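Local coordinates for protein PelD (Pseudomonas aeruginosa, PDB 4EUV) that binds cyclic di-GMP through a degenerate GGDEF domain and acts as a membrane-associated effector involved in pellicle formation, at residues V214-R219 with V226-L231. Sequence-based numbering, arbitrary orientation.
Sequences VQLRLR and VLLVLL. With C2E (9,9'-[(2R,3R,3aS,5S,7aR,9R,10R,10aS,12S,14aR)-3,5,10,12-tetrahydroxy-5,12-dioxidooctahydro-2H,7H-difuro[3,2-d:3',2'-j][1,3,7,9,2,8]tetraoxadiphosphacyclododecine-2,9-diyl]bis(2-amino-1,9-dihydro-6H-purin-6-one)), chain B.
Gln215 and Val229 face each other as a non-hydrogen-bonded pair in an antiparallel beta hairpin, and their side chains project together from the sheet. From CB to tip, Gln215 stays close to strand 226-231. Its CB lies 3.6 Å from Leu228 O. CG, anti to the carbonyl carbon (chi1 -60°), comes 4.0 Å from Val229 CG2. The rest of the chain runs out straight from CG. CD passes 3.8 Å from Leu227 CD2, and OE1 touches the same methyl. NE2 packs 3.9 Å from Val229 CG2 and donates a hydrogen bond to Leu205 O, so the amide end is anchored outside the hairpin.

The backbones are joined by six hydrogen bonds, two each for Val214 with Leu230, Leu216 with Leu228, and Leu218 with Val226. Val226 N reaches Leu218 O at 2.8 Å from well above the carbonyl plane. The N-H itself is nearly straight toward the oxygen (173°).

On the other face, Val214 and Leu230 likewise stand flank to flank, with Val214 CG2 3.7 Å from Leu230 CD2. Leu218 CD1 meets Leu228 CD2 more loosely, at 4.2 Å. Beyond the pairing with strand 214-219, Leu231 CD1 packs 3.6 Å from N2 of a guanine of cyclic di-GMP, which links the hairpin to the ligand pocket.

The hairpin belongs to the four-stranded antiparallel sheet of the PelD GGDEF domain. Strand 214-219 is outermost within the chain, and strand 225-231 pairs on its other edge with strand 185-192. Helix 198-207 covers the face with Gln215, Arg217 and Leu227; helix 162-181 covers the opposite face, where Phe167 touches Leu216, Leu228 and Leu230.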
loop_
_atom_site.group_PDB
_atom_site.type_symbol
_atom_site.label_atom_id
_atom_site.label_comp_id
_atom_site.label_asym_id
_atom_site.label_seq_id
_atom_site.Cartn_x
_atom_site.Cartn_y
_atom_site.Cartn_z
ATOM N N VAL A 214 7.433 3.586 5.205
ATOM C CA VAL A 214 8.602 2.834 4.778
ATOM C C VAL A 214 9.745 3.829 4.573
ATOM O O VAL A 214 9.510 4.988 4.141
ATOM C CB VAL A 214 8.353 1.984 3.475
ATOM C CG1 VAL A 214 7.591 0.658 3.789
ATOM C CG2 VAL A 214 7.603 2.810 2.410
ATOM N N GLN A 215 10.974 3.387 4.872
ATOM C CA GLN A 215 12.129 4.299 4.847
ATOM C C GLN A 215 13.260 3.766 4.017
ATOM O O GLN A 215 13.423 2.573 3.917
ATOM C CB GLN A 215 12.687 4.524 6.267
ATOM C CG GLN A 215 11.693 5.130 7.239
ATOM C CD GLN A 215 12.301 5.362 8.622
ATOM O OE1 GLN A 215 13.371 4.817 8.936
ATOM N NE2 GLN A 215 11.645 6.184 9.431
ATOM N N LEU A 216 14.044 4.679 3.451
ATOM C CA LEU A 216 15.312 4.356 2.827
ATOM C C LEU A 216 16.412 5.219 3.428
ATOM O O LEU A 216 16.231 6.418 3.609
ATOM C CB LEU A 216 15.277 4.618 1.322
ATOM C CG LEU A 216 14.490 3.727 0.383
ATOM C CD1 LEU A 216 14.640 4.295 -1.033
ATOM C CD2 LEU A 216 15.006 2.264 0.468
ATOM N N ARG A 217 17.552 4.580 3.693
ATOM C CA ARG A 217 18.735 5.208 4.239
ATOM C C ARG A 217 19.697 5.423 3.103
ATOM O O ARG A 217 20.259 4.454 2.559
ATOM C CB ARG A 217 19.332 4.301 5.342
ATOM C CG ARG A 217 18.327 4.152 6.516
ATOM C CD ARG A 217 18.707 3.047 7.542
ATOM N NE ARG A 217 19.462 1.940 6.985
ATOM C CZ ARG A 217 19.931 0.902 7.687
ATOM N NH1 ARG A 217 19.725 0.800 9.004
ATOM N NH2 ARG A 217 20.637 -0.035 7.067
ATOM N N LEU A 218 19.853 6.693 2.718
ATOM C CA LEU A 218 20.544 7.055 1.486
ATOM C C LEU A 218 21.669 8.075 1.695
ATOM O O LEU A 218 21.805 8.643 2.770
ATOM C CB LEU A 218 19.525 7.609 0.454
ATOM C CG LEU A 218 18.436 6.635 -0.065
ATOM C CD1 LEU A 218 17.446 7.340 -1.013
ATOM C CD2 LEU A 218 19.027 5.398 -0.756
ATOM N N ARG A 219 22.450 8.289 0.642
ATOM C CA ARG A 219 23.435 9.364 0.549
ATOM C C ARG A 219 23.130 10.121 -0.742
ATOM O O ARG A 219 23.045 9.510 -1.798
ATOM C CB ARG A 219 24.857 8.789 0.458
ATOM C CG ARG A 219 25.378 8.162 1.773
ATOM C CD ARG A 219 25.828 9.227 2.756
ATOM N NE ARG A 219 26.315 8.669 4.017
ATOM C CZ ARG A 219 27.084 9.322 4.886
ATOM N NH1 ARG A 219 27.482 10.572 4.635
ATOM N NH2 ARG A 219 27.457 8.714 6.009
ATOM N N VAL A 226 20.775 11.047 3.656
ATOM C CA VAL A 226 19.348 11.402 3.482
ATOM C C VAL A 226 18.503 10.214 3.944
ATOM O O VAL A 226 18.683 9.060 3.457
ATOM C CB VAL A 226 19.001 11.759 2.015
ATOM C CG1 VAL A 226 17.482 11.993 1.833
ATOM C CG2 VAL A 226 19.815 12.975 1.547
ATOM N N LEU A 227 17.625 10.477 4.891
ATOM C CA LEU A 227 16.638 9.500 5.320
ATOM C C LEU A 227 15.315 9.882 4.653
ATOM O O LEU A 227 14.719 10.899 4.987
ATOM C CB LEU A 227 16.507 9.511 6.841
ATOM C CG LEU A 227 15.772 8.362 7.553
ATOM C CD1 LEU A 227 15.965 8.587 8.984
ATOM C CD2 LEU A 227 14.291 8.360 7.296
ATOM N N LEU A 228 14.908 9.076 3.677
ATOM C CA LEU A 228 13.648 9.239 2.935
ATOM C C LEU A 228 12.553 8.395 3.587
ATOM O O LEU A 228 12.762 7.204 3.901
ATOM C CB LEU A 228 13.882 8.783 1.486
ATOM C CG LEU A 228 12.849 9.036 0.389
ATOM C CD1 LEU A 228 12.592 10.555 0.187
ATOM C CD2 LEU A 228 13.347 8.448 -0.900
ATOM N N VAL A 229 11.422 9.030 3.840
ATOM C CA VAL A 229 10.270 8.389 4.444
ATOM C C VAL A 229 9.031 8.605 3.561
ATOM O O VAL A 229 8.612 9.756 3.296
ATOM C CB VAL A 229 9.933 8.946 5.879
ATOM C CG1 VAL A 229 8.850 8.091 6.568
ATOM C CG2 VAL A 229 11.196 9.027 6.761
ATOM N N LEU A 230 8.426 7.490 3.172
ATOM C CA LEU A 230 7.108 7.508 2.525
ATOM C C LEU A 230 6.000 7.253 3.561
ATOM O O LEU A 230 6.101 6.340 4.385
ATOM C CB LEU A 230 7.089 6.506 1.338
ATOM C CG LEU A 230 5.698 6.196 0.747
ATOM C CD1 LEU A 230 5.223 7.389 -0.138
ATOM C CD2 LEU A 230 5.691 4.862 0.014
ATOM N N LEU A 231 4.981 8.111 3.582
ATOM C CA LEU A 231 3.798 7.895 4.381
ATOM C C LEU A 231 2.596 7.603 3.482
ATOM O O LEU A 231 1.928 8.542 3.006
ATOM C CB LEU A 231 3.467 9.088 5.302
ATOM C CG LEU A 231 4.461 10.157 5.781
ATOM C CD1 LEU A 231 4.189 10.622 7.210
ATOM C CD2 LEU A 231 5.925 9.851 5.580
HETATM P P1 C2E B . -0.159 11.162 17.318
HETATM O O2P C2E B . -0.078 12.546 17.875
HETATM O O1P C2E B . 1.053 10.262 17.478
HETATM O "O5'" C2E B . -0.536 11.342 15.784
HETATM C "C5'" C2E B . -1.429 12.366 15.336
HETATM C "C4'" C2E B . -1.675 12.090 13.862
HETATM O "O4'" C2E B . -0.474 12.459 13.134
HETATM C "C3'" C2E B . -1.911 10.616 13.543
HETATM O "O3'" C2E B . -3.289 10.230 13.526
HETATM C "C2'" C2E B . -1.390 10.503 12.121
HETATM O "O2'" C2E B . -2.375 10.902 11.161
HETATM C "C1'" C2E B . -0.250 11.488 12.095
HETATM N N9 C2E B . 1.002 10.742 12.377
HETATM C C8 C2E B . 1.723 10.783 13.510
HETATM N N7 C2E B . 2.808 9.988 13.416
HETATM C C5 C2E B . 2.785 9.424 12.195
HETATM C C6 C2E B . 3.656 8.478 11.474
HETATM O O6 C2E B . 4.780 8.018 12.091
HETATM N N1 C2E B . 3.296 8.124 10.227
HETATM C C2 C2E B . 2.154 8.599 9.621
HETATM N N2 C2E B . 1.857 8.185 8.371
HETATM N N3 C2E B . 1.304 9.489 10.229
HETATM C C4 C2E B . 1.577 9.902 11.508
HETATM P P11 C2E B . -3.734 8.720 13.866
HETATM O O21 C2E B . -5.250 8.759 13.849
HETATM O O11 C2E B . -3.025 7.746 12.944
HETATM O O5A C2E B . -3.221 8.462 15.364
HETATM C C5A C2E B . -3.913 9.055 16.465
HETATM C C4A C2E B . -3.185 8.731 17.757
HETATM O O4A C2E B . -3.191 7.329 17.979
HETATM C C3A C2E B . -1.698 9.059 17.723
HETATM O O3A C2E B . -1.427 10.426 17.989
HETATM C C2A C2E B . -1.084 8.125 18.743
HETATM O O2A C2E B . -1.275 8.619 20.080
HETATM C C1A C2E B . -1.950 6.903 18.547
HETATM N N91 C2E B . -1.308 5.975 17.575
HETATM C C81 C2E B . -1.609 5.789 16.270
HETATM N N71 C2E B . -0.811 4.841 15.725
HETATM C C51 C2E B . -0.001 4.405 16.705
HETATM C C61 C2E B . 1.080 3.413 16.857
HETATM O O61 C2E B . 1.501 2.638 15.823
HETATM N N11 C2E B . 1.679 3.292 18.050
HETATM C C21 C2E B . 1.302 4.014 19.129
HETATM N N21 C2E B . 1.944 3.801 20.306
HETATM N N31 C2E B . 0.320 4.943 19.079
HETATM C C41 C2E B . -0.345 5.157 17.917
#